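Local coordinates for protein cellulose 1,4-beta-cellobiosidase (Thermobifida fusca, PDB 4JJJ) that probably hydrolyses cellulose to cellobiose as the family 48 glycoside hydrolase catalytic domain of a longer, modular cellobiohydrolase, at residues N122-L130 with A281-S292; D269-G280 with N379-P388. The protein carries 1 engineered substitution. All coordinates share one frame; numbering follows the deposited sequence.

Interaction 1: N122-L130 with A281-S292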
loop_
_atom_site.group_PDB
_atom_site.type_symbol
_atom_site.label_atom_id
_atom_site.label_comp_id
_atom_site.label_asym_id
_atom_site.label_seq_id
_atom_site.Cartn_x
_atom_site.Cartn_y
_atom_site.Cartn_z
ATOM N N ASN A 122 3.366 13.720 -28.340
ATOM C CA ASN A 122 2.812 15.118 -28.393
ATOM C C ASN A 122 2.308 15.601 -27.046
ATOM O O ASN A 122 1.901 16.741 -26.931
ATOM C CB ASN A 122 1.704 15.264 -29.453
ATOM C CG ASN A 122 0.457 14.438 -29.164
ATOM O OD1 ASN A 122 0.430 13.546 -28.325
ATOM N ND2 ASN A 122 -0.601 14.746 -29.878
ATOM N N VAL A 123 2.334 14.735 -26.012
ATOM C CA VAL A 123 1.864 15.146 -24.703
ATOM C C VAL A 123 3.066 15.604 -23.898
ATOM O O VAL A 123 3.999 14.854 -23.732
ATOM C CB VAL A 123 1.134 14.004 -24.027
ATOM C CG1 VAL A 123 0.953 14.316 -22.563
ATOM C CG2 VAL A 123 -0.195 13.724 -24.689
ATOM N N PRO A 124 3.084 16.867 -23.480
ATOM C CA PRO A 124 4.196 17.364 -22.695
ATOM C C PRO A 124 4.358 16.648 -21.327
ATOM O O PRO A 124 3.373 16.416 -20.677
ATOM C CB PRO A 124 3.884 18.836 -22.521
ATOM C CG PRO A 124 2.834 19.159 -23.512
ATOM C CD PRO A 124 2.115 17.928 -23.840
ATOM N N VAL A 125 5.588 16.287 -21.035
ATOM C CA VAL A 125 6.047 15.748 -19.743
ATOM C C VAL A 125 6.960 16.790 -19.107
ATOM O O VAL A 125 7.879 17.423 -19.736
ATOM C CB VAL A 125 6.705 14.383 -19.929
ATOM C CG1 VAL A 125 7.206 13.687 -18.649
ATOM C CG2 VAL A 125 5.711 13.471 -20.654
ATOM N N GLY A 126 6.741 16.975 -17.794
ATOM C CA GLY A 126 7.586 17.915 -17.068
ATOM C C GLY A 126 8.968 17.441 -16.725
ATOM O O GLY A 126 9.386 16.323 -17.103
ATOM N N GLN A 127 9.709 18.315 -16.087
ATOM C CA GLN A 127 11.042 18.032 -15.602
ATOM C C GLN A 127 10.888 17.362 -14.195
ATOM O O GLN A 127 10.059 17.737 -13.391
ATOM C CB GLN A 127 11.858 19.325 -15.501
ATOM C CG GLN A 127 12.278 19.785 -16.965
ATOM C CD GLN A 127 13.195 21.020 -17.037
ATOM O OE1 GLN A 127 13.378 21.720 -16.043
ATOM N NE2 GLN A 127 13.757 21.302 -18.244
ATOM N N ASP A 128 11.710 16.361 -13.973
ATOM C CA ASP A 128 11.840 15.804 -12.638
ATOM C C ASP A 128 12.827 16.574 -11.817
ATOM O O ASP A 128 14.028 16.540 -12.152
ATOM C CB ASP A 128 12.377 14.336 -12.834
ATOM C CG ASP A 128 12.830 13.628 -11.543
ATOM O OD1 ASP A 128 12.885 14.175 -10.441
ATOM O OD2 ASP A 128 13.278 12.426 -11.717
ATOM N N PRO A 129 12.378 17.197 -10.695
ATOM C CA PRO A 129 13.224 18.093 -9.900
ATOM C C PRO A 129 13.880 17.410 -8.740
ATOM O O PRO A 129 14.553 18.068 -7.970
ATOM C CB PRO A 129 12.235 19.145 -9.385
ATOM C CG PRO A 129 11.009 18.335 -9.165
ATOM C CD PRO A 129 10.954 17.294 -10.277
ATOM N N LEU A 130 13.723 16.079 -8.651
ATOM C CA LEU A 130 14.301 15.341 -7.566
ATOM C C LEU A 130 15.577 14.589 -7.932
ATOM O O LEU A 130 16.461 14.439 -7.102
ATOM C CB LEU A 130 13.359 14.240 -7.032
ATOM C CG LEU A 130 12.020 14.769 -6.478
ATOM C CD1 LEU A 130 11.229 13.533 -6.103
ATOM C CD2 LEU A 130 12.160 15.821 -5.378
ATOM N N ALA A 281 -4.426 16.287 -22.074
ATOM C CA ALA A 281 -3.081 15.883 -22.037
ATOM C C ALA A 281 -2.120 16.729 -22.889
ATOM O O ALA A 281 -1.041 17.011 -22.446
ATOM C CB ALA A 281 -2.948 14.424 -22.352
ATOM N N THR A 282 -2.558 17.237 -24.067
ATOM C CA THR A 282 -1.652 18.068 -24.873
ATOM C C THR A 282 -1.612 19.516 -24.422
ATOM O O THR A 282 -0.639 20.158 -24.719
ATOM C CB THR A 282 -2.026 18.045 -26.394
ATOM O OG1 THR A 282 -3.418 18.395 -26.488
ATOM C CG2 THR A 282 -1.833 16.662 -26.916
ATOM N N SER A 283 -2.581 19.943 -23.617
ATOM C CA SER A 283 -2.780 21.321 -23.157
ATOM C C SER A 283 -2.132 21.555 -21.819
ATOM O O SER A 283 -1.498 22.579 -21.620
ATOM C CB SER A 283 -4.272 21.654 -22.968
ATOM O OG SER A 283 -4.901 21.822 -24.207
ATOM N N CYS A 284 -2.298 20.604 -20.904
ATOM C CA CYS A 284 -1.730 20.761 -19.530
ATOM C C CYS A 284 -0.234 20.808 -19.629
ATOM O O CYS A 284 0.358 19.881 -20.121
ATOM C CB CYS A 284 -2.275 19.694 -18.630
ATOM S SG CYS A 284 -1.578 19.884 -16.932
ATOM N N PRO A 285 0.395 21.858 -19.141
ATOM C CA PRO A 285 1.808 22.013 -19.392
ATOM C C PRO A 285 2.685 21.144 -18.548
ATOM O O PRO A 285 2.349 20.779 -17.399
ATOM C CB PRO A 285 2.122 23.473 -19.027
ATOM C CG PRO A 285 1.012 23.906 -18.240
ATOM C CD PRO A 285 -0.185 23.057 -18.505
ATOM N N GLY A 286 3.830 20.865 -19.095
ATOM C CA GLY A 286 4.851 20.205 -18.318
ATOM C C GLY A 286 5.224 21.064 -17.130
ATOM O O GLY A 286 5.395 22.275 -17.250
ATOM N N GLY A 287 5.532 20.453 -15.998
ATOM C CA GLY A 287 6.052 21.172 -14.891
ATOM C C GLY A 287 7.489 21.556 -15.024
ATOM O O GLY A 287 8.278 20.944 -15.798
ATOM N N GLN A 288 7.817 22.595 -14.244
ATOM C CA GLN A 288 9.130 23.153 -14.034
ATOM C C GLN A 288 9.290 23.221 -12.522
ATOM O O GLN A 288 8.375 23.673 -11.783
ATOM C CB GLN A 288 9.153 24.585 -14.608
ATOM C CG GLN A 288 8.498 24.679 -15.990
ATOM C CD GLN A 288 8.137 26.087 -16.446
ATOM O OE1 GLN A 288 6.963 26.426 -16.675
ATOM N NE2 GLN A 288 9.152 26.923 -16.559
ATOM N N GLY A 289 10.404 22.722 -12.058
ATOM C CA GLY A 289 10.713 22.828 -10.625
ATOM C C GLY A 289 9.658 22.036 -9.862
ATOM O O GLY A 289 9.254 20.936 -10.302
ATOM N N LYS A 290 9.155 22.600 -8.761
ATOM C CA LYS A 290 8.158 21.885 -8.008
ATOM C C LYS A 290 6.727 22.229 -8.322
ATOM O O LYS A 290 5.861 21.904 -7.504
ATOM C CB LYS A 290 8.401 22.117 -6.498
ATOM C CG LYS A 290 9.847 21.943 -5.939
ATOM C CD LYS A 290 10.068 20.572 -5.481
ATOM C CE LYS A 290 11.517 20.076 -5.218
ATOM N NZ LYS A 290 11.990 20.589 -3.881
ATOM N N ASP A 291 6.412 22.804 -9.471
ATOM C CA ASP A 291 5.029 23.116 -9.728
ATOM C C ASP A 291 4.184 21.871 -10.108
ATOM O O ASP A 291 2.969 21.934 -10.155
ATOM C CB ASP A 291 4.830 24.243 -10.736
ATOM C CG ASP A 291 5.209 23.911 -12.096
ATOM O OD1 ASP A 291 5.473 22.758 -12.453
ATOM O OD2 ASP A 291 5.309 24.930 -12.925
ATOM N N SER A 292 4.894 20.747 -10.302
ATOM C CA SER A 292 4.303 19.431 -10.542
ATOM C C SER A 292 4.114 18.651 -9.202
ATOM O O SER A 292 3.686 17.497 -9.258
ATOM C CB SER A 292 5.159 18.588 -11.476
ATOM O OG SER A 292 6.497 18.500 -11.016
HETATM O O HOH W 1 8.266 19.667 -12.532
#
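Residues 122-130 and 281-292 run side by side in the same direction as irregular loops, with their CA atoms closest where Gly126 meets Gly286, 3.8 Å apart. The glycines explain this closeness, because a CB on Gly126 would collide with the backbone of Gly287. Just beyond, a single direct hydrogen bond joins the segments: Gln127 N donates to Gly287 O at 3.0 Å, nearly straight at 169°. At the N-terminal end, Val123 straddles Ala281. Its CG1, swung opposite the backbone N (chi1 166°), meets Ala281 O at 3.4 Å, while CG2 rests on Ala281 CB at 3.7 Å. Were Val123 cut back to an alanine here, with both branches gone, Ala281 CB would probably lose its apolar partner and a gap would open beside Tyr105. The methyl CG2 of Thr282 lies against Asn122 ND2 and Asn122 O, the two side chains crossing at a slant, and Pro124 lays CD over the carbonyls of Ala281 and Thr282. At the other end the compact ring of Pro129 sets CG 3.3 Å from Gly289 O. The aliphatic CE of Lys290 flanks Pro129 and Leu130, its NZ being paired with Asp351. A water bridges the segments, donating to Gln127 O (2.8 Å) and Gly289 O (2.7 Å) and accepting from Ser292 OG. With so few direct polar links, the pairing relies on close packing of glycine backbone, prolines and short side chains, supplemented by Lys273, whose ammonium group takes up Pro124 O from one segment and Ala281 O and Cys284 O from the other.

Interaction 2: D269-G280 with N379-P388. With FE (Fe (III) ion), chain N; BGC (beta-D-glucopyranose), chain D; BGC (beta-D-glucopyranose), chain B.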
loop_
_atom_site.group_PDB
_atom_site.type_symbol
_atom_site.label_atom_id
_atom_site.label_comp_id
_atom_site.label_asym_id
_atom_site.label_seq_id
_atom_site.Cartn_x
_atom_site.Cartn_y
_atom_site.Cartn_z
ATOM N N ASP A 269 2.991 14.677 -9.814
ATOM C CA ASP A 269 2.137 14.172 -10.896
ATOM C C ASP A 269 2.880 13.044 -11.667
ATOM O O ASP A 269 4.098 13.099 -11.828
ATOM C CB ASP A 269 1.818 15.336 -11.857
ATOM C CG ASP A 269 0.910 14.921 -12.988
ATOM O OD1 ASP A 269 -0.327 14.890 -12.759
ATOM O OD2 ASP A 269 1.446 14.646 -14.075
ATOM N N LYS A 270 2.115 12.099 -12.211
ATOM C CA LYS A 270 2.685 10.976 -12.880
ATOM C C LYS A 270 3.746 11.408 -13.895
ATOM O O LYS A 270 4.812 10.817 -13.967
ATOM C CB LYS A 270 1.614 10.174 -13.523
ATOM C CG LYS A 270 1.993 8.842 -14.092
ATOM C CD LYS A 270 0.845 8.102 -14.805
ATOM C CE LYS A 270 1.306 6.785 -15.394
ATOM N NZ LYS A 270 0.161 6.100 -16.017
ATOM N N TYR A 271 3.354 12.347 -14.770
ATOM C CA TYR A 271 4.245 12.796 -15.808
ATOM C C TYR A 271 4.744 14.225 -15.555
ATOM O O TYR A 271 5.101 14.978 -16.502
ATOM C CB TYR A 271 3.576 12.672 -17.181
ATOM C CG TYR A 271 3.403 11.248 -17.606
ATOM C CD1 TYR A 271 4.486 10.516 -18.030
ATOM C CD2 TYR A 271 2.113 10.632 -17.524
ATOM C CE1 TYR A 271 4.329 9.138 -18.377
ATOM C CE2 TYR A 271 1.958 9.284 -17.862
ATOM C CZ TYR A 271 3.094 8.574 -18.271
ATOM O OH TYR A 271 2.857 7.228 -18.634
ATOM N N PHE A 272 4.901 14.577 -14.299
ATOM C CA PHE A 272 5.420 15.829 -13.845
ATOM C C PHE A 272 4.687 17.018 -14.519
ATOM O O PHE A 272 5.321 18.014 -14.792
ATOM C CB PHE A 272 6.956 15.881 -14.039
ATOM C CG PHE A 272 7.700 14.872 -13.182
ATOM C CD1 PHE A 272 8.008 15.167 -11.858
ATOM C CD2 PHE A 272 8.054 13.607 -13.709
ATOM C CE1 PHE A 272 8.594 14.153 -11.100
ATOM C CE2 PHE A 272 8.678 12.639 -12.940
ATOM C CZ PHE A 272 8.902 12.918 -11.604
ATOM N N LYS A 273 3.409 16.856 -14.758
ATOM C CA LYS A 273 2.606 18.017 -15.197
ATOM C C LYS A 273 2.445 18.993 -14.104
ATOM O O LYS A 273 2.379 18.682 -12.904
ATOM C CB LYS A 273 1.241 17.598 -15.566
ATOM C CG LYS A 273 1.093 16.644 -16.698
ATOM C CD LYS A 273 1.334 17.196 -18.044
ATOM C CE LYS A 273 0.450 16.503 -19.097
ATOM N NZ LYS A 273 0.804 17.178 -20.387
ATOM N N LYS A 274 2.246 20.249 -14.482
ATOM C CA LYS A 274 1.899 21.216 -13.488
ATOM C C LYS A 274 0.585 20.829 -12.813
ATOM O O LYS A 274 -0.416 20.440 -13.462
ATOM C CB LYS A 274 1.666 22.552 -14.163
ATOM C CG LYS A 274 1.302 23.728 -13.253
ATOM C CD LYS A 274 1.196 24.998 -14.135
ATOM C CE LYS A 274 0.868 26.231 -13.325
ATOM N NZ LYS A 274 2.040 26.763 -12.570
ATOM N N ILE A 275 0.557 20.958 -11.499
ATOM C CA ILE A 275 -0.678 20.690 -10.778
ATOM C C ILE A 275 -1.722 21.744 -10.917
ATOM O O ILE A 275 -1.441 22.963 -10.788
ATOM C CB ILE A 275 -0.434 20.505 -9.266
ATOM C CG1 ILE A 275 0.625 19.437 -9.002
ATOM C CG2 ILE A 275 -1.780 20.291 -8.566
ATOM C CD1 ILE A 275 0.223 18.044 -9.396
ATOM N N GLY A 276 -2.923 21.326 -11.236
ATOM C CA GLY A 276 -4.086 22.181 -11.088
ATOM C C GLY A 276 -4.773 22.427 -12.408
ATOM O O GLY A 276 -4.147 22.867 -13.334
ATOM N N ASN A 277 -6.065 22.150 -12.412
ATOM C CA ASN A 277 -6.927 22.275 -13.610
ATOM C C ASN A 277 -6.220 21.668 -14.827
ATOM O O ASN A 277 -6.143 22.216 -15.928
ATOM C CB ASN A 277 -7.293 23.731 -13.771
ATOM C CG ASN A 277 -8.028 24.263 -12.519
ATOM O OD1 ASN A 277 -8.986 23.701 -12.105
ATOM N ND2 ASN A 277 -7.477 25.269 -11.861
ATOM N N CYS A 278 -5.663 20.466 -14.615
ATOM C CA CYS A 278 -4.784 19.845 -15.582
ATOM C C CYS A 278 -5.679 18.989 -16.419
ATOM O O CYS A 278 -5.782 17.740 -16.222
ATOM C CB CYS A 278 -3.722 19.012 -14.866
ATOM S SG CYS A 278 -2.438 18.313 -15.928
ATOM N N VAL A 279 -6.273 19.621 -17.464
ATOM C CA VAL A 279 -7.325 18.986 -18.246
ATOM C C VAL A 279 -6.831 19.077 -19.697
ATOM O O VAL A 279 -6.551 20.179 -20.171
ATOM C CB VAL A 279 -8.672 19.687 -18.097
ATOM C CG1 VAL A 279 -9.705 19.086 -18.997
ATOM C CG2 VAL A 279 -9.147 19.563 -16.675
ATOM N N GLY A 280 -6.739 17.940 -20.367
ATOM C CA GLY A 280 -6.241 17.866 -21.741
ATOM C C GLY A 280 -4.761 17.518 -21.714
ATOM O O GLY A 280 -3.918 18.337 -21.360
ATOM N N ASN A 379 -4.817 14.732 -10.027
ATOM C CA ASN A 379 -4.433 15.740 -11.069
ATOM C C ASN A 379 -4.639 15.206 -12.516
ATOM O O ASN A 379 -4.306 15.885 -13.484
ATOM C CB ASN A 379 -2.960 16.169 -10.911
ATOM C CG ASN A 379 -2.652 17.457 -11.662
ATOM O OD1 ASN A 379 -3.321 18.423 -11.461
ATOM N ND2 ASN A 379 -1.639 17.461 -12.416
ATOM N N SER A 380 -4.992 13.947 -12.653
ATOM C CA SER A 380 -5.173 13.325 -13.978
ATOM C C SER A 380 -6.457 12.551 -13.976
ATOM O O SER A 380 -6.532 11.363 -13.601
ATOM C CB SER A 380 -4.043 12.418 -14.317
ATOM O OG SER A 380 -4.103 11.869 -15.649
ATOM N N TRP A 381 -7.575 13.209 -14.388
ATOM C CA TRP A 381 -8.813 12.508 -14.425
ATOM C C TRP A 381 -8.763 11.254 -15.347
ATOM O O TRP A 381 -8.422 11.347 -16.514
ATOM C CB TRP A 381 -9.938 13.500 -14.858
ATOM C CG TRP A 381 -11.281 13.028 -14.507
ATOM C CD1 TRP A 381 -12.262 12.662 -15.396
ATOM C CD2 TRP A 381 -11.850 12.838 -13.199
ATOM N NE1 TRP A 381 -13.365 12.215 -14.708
ATOM C CE2 TRP A 381 -13.127 12.313 -13.360
ATOM C CE3 TRP A 381 -11.379 13.050 -11.898
ATOM C CZ2 TRP A 381 -13.968 12.023 -12.264
ATOM C CZ3 TRP A 381 -12.175 12.774 -10.827
ATOM C CH2 TRP A 381 -13.483 12.262 -11.012
ATOM N N LYS A 382 -9.206 10.131 -14.799
ATOM C CA LYS A 382 -9.297 8.851 -15.460
ATOM C C LYS A 382 -7.915 8.414 -15.891
ATOM O O LYS A 382 -7.737 7.518 -16.785
ATOM C CB LYS A 382 -10.278 8.885 -16.608
ATOM C CG LYS A 382 -11.690 8.914 -16.053
ATOM C CD LYS A 382 -12.630 9.135 -17.189
ATOM C CE LYS A 382 -14.038 9.114 -16.648
ATOM N NZ LYS A 382 -14.999 9.384 -17.773
ATOM N N GLY A 383 -6.908 9.030 -15.352
ATOM C CA GLY A 383 -5.525 8.707 -15.792
ATOM C C GLY A 383 -5.128 9.033 -17.235
ATOM O O GLY A 383 -4.099 8.538 -17.693
ATOM N N SER A 384 -5.814 9.995 -17.813
ATOM C CA SER A 384 -5.511 10.484 -19.162
ATOM C C SER A 384 -5.737 12.007 -19.230
ATOM O O SER A 384 -5.960 12.558 -20.298
ATOM C CB SER A 384 -6.290 9.741 -20.209
ATOM O OG SER A 384 -7.705 9.903 -20.000
ATOM N N TYR A 385 -5.658 12.710 -18.098
ATOM C CA TYR A 385 -5.884 14.132 -18.017
ATOM C C TYR A 385 -7.263 14.472 -18.685
ATOM O O TYR A 385 -7.305 15.452 -19.458
ATOM C CB TYR A 385 -4.734 14.974 -18.591
ATOM C CG TYR A 385 -3.407 14.626 -17.904
ATOM C CD1 TYR A 385 -3.132 15.061 -16.645
ATOM C CD2 TYR A 385 -2.494 13.761 -18.496
ATOM C CE1 TYR A 385 -1.969 14.618 -15.965
ATOM C CE2 TYR A 385 -1.343 13.332 -17.839
ATOM C CZ TYR A 385 -1.089 13.788 -16.563
ATOM O OH TYR A 385 0.053 13.355 -15.960
ATOM N N ASP A 386 -8.271 13.660 -18.421
ATOM C CA ASP A 386 -9.578 13.762 -19.045
ATOM C C ASP A 386 -10.330 14.884 -18.377
ATOM O O ASP A 386 -9.890 15.553 -17.487
ATOM C CB ASP A 386 -10.360 12.469 -18.891
ATOM C CG ASP A 386 -11.284 12.163 -20.039
ATOM O OD1 ASP A 386 -11.565 13.114 -20.856
ATOM O OD2 ASP A 386 -11.573 10.921 -20.157
ATOM N N THR A 387 -11.513 15.129 -18.932
ATOM C CA THR A 387 -12.362 16.231 -18.465
ATOM C C THR A 387 -13.274 15.755 -17.394
ATOM O O THR A 387 -14.116 14.866 -17.572
ATOM C CB THR A 387 -13.231 16.649 -19.677
ATOM O OG1 THR A 387 -12.322 17.162 -20.651
ATOM C CG2 THR A 387 -14.261 17.694 -19.140
ATOM N N PRO A 388 -13.114 16.284 -16.171
ATOM C CA PRO A 388 -14.068 15.866 -15.186
ATOM C C PRO A 388 -15.411 16.543 -15.293
ATOM O O PRO A 388 -15.448 17.629 -15.938
ATOM C CB PRO A 388 -13.403 16.287 -13.882
ATOM C CG PRO A 388 -12.124 16.821 -14.232
ATOM C CD PRO A 388 -12.195 17.268 -15.660
HETATM FE FE FE N . -12.685 12.783 -22.669
HETATM C C2 BGC D . 1.732 2.860 -14.469
HETATM C C3 BGC D . 2.324 2.792 -15.861
HETATM C C4 BGC D . 3.692 2.135 -15.878
HETATM C C5 BGC D . 3.691 0.830 -15.124
HETATM C C6 BGC D . 5.014 0.192 -14.917
HETATM C C1 BGC D . 1.781 1.447 -13.836
HETATM O O2 BGC D . 0.411 3.385 -14.444
HETATM O O3 BGC D . 2.412 4.132 -16.419
HETATM O O4 BGC D . 3.969 1.873 -17.296
HETATM O O5 BGC D . 3.129 1.010 -13.788
HETATM O O6 BGC D . 4.902 -1.077 -14.301
HETATM C C2 BGC B . 5.503 1.490 -18.950
HETATM C C3 BGC B . 6.839 1.951 -19.519
HETATM C C4 BGC B . 6.815 3.484 -19.752
HETATM C C5 BGC B . 6.399 4.177 -18.452
HETATM C C6 BGC B . 6.190 5.716 -18.654
HETATM C C1 BGC B . 5.230 2.253 -17.656
HETATM O O2 BGC B . 5.636 0.109 -18.673
HETATM O O3 BGC B . 7.036 1.255 -20.772
HETATM O O4 BGC B . 8.123 3.970 -20.054
HETATM O O5 BGC B . 5.141 3.637 -18.029
HETATM O O6 BGC B . 5.098 6.005 -19.527
HETATM O O HOH W 2 -1.360 8.232 -17.930
HETATM O O HOH W 3 -7.729 15.711 -15.634
HETATM O O HOH W 4 -5.976 19.005 -12.100
HETATM O O HOH W 5 -12.511 10.759 -22.793
HETATM O O HOH W 6 -14.821 13.429 -21.955
HETATM O O HOH W 7 -13.607 11.838 -21.203
HETATM O O HOH W 8 -13.374 14.382 -21.728
#
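The ring of Tyr385 fills the middle of the contact, with Lys273 CE over one face, 4.0 Å from the ring centroid, and Ser380 OG over the centre of the opposite face. Cys278 SG approaches obliquely, 3.4 Å from Tyr385 CD1, a sulfur-aromatic contact that suits a half-cystine tied to Cys284. Bends at chi2 and chi3 of Lys273 bring CE over the face, with CG beside CZ and OH, while NZ goes to backbone carbonyls, Pro124 O among them. Farther out, Val279 packs on Thr387 and Pro388, and Gly280 N donates to Tyr385 O at 2.7 Å.

At the polar edge Asp269 serves both segments. Three donors grip Asp269 OD2: Tyr385 OH at its syn lone pair, 2.7 Å away, and the backbone N-H groups of Tyr271, in an Asx turn, and Lys273, one on each side of the carboxylate plane. Asn379 suits its place by having both donor and acceptor: ND2 gives Asp269 OD1 a straight bond (2.9 Å, 172°), with amide and carboxylate planes perpendicular, and OD1 accepts from Gly276 N at 2.9 Å. Asp386 OD1 binds the iron(III) ion at 2.2 Å, whose other modelled ligands are four waters.

Lys270, whose NZ donates to O2 of the chain D glucose and is salt-bridged to Glu108, and Tyr271, whose OH donates to O6 of the chain B glucose at 2.7 Å, make this Asx-turn loop part of the glycan-lining wall, consistent with the substrate-binding tunnel of family 48 cellulases.

From the N terminus the order is 122-130, then 269-280 running directly into 281-292, then 379-388. Interaction 1 closes a loop of 150 intervening residues by bringing the approach to helix 131-138 against the long connection between helix 250-263 and strand 302-306. Interaction 2 starts from the earlier half of that same connection and closes 98 residues, reaching the loop between strands 376-378 and 394-395. The segments alternate along the sequence, so the two closures cross. They also touch: the Cys278-Cys284 disulfide joins the halves of the shared connection, and Val125 packs on the backbone of Tyr271. Together they tie three loops of the catalytic domain together beside the bound glycan.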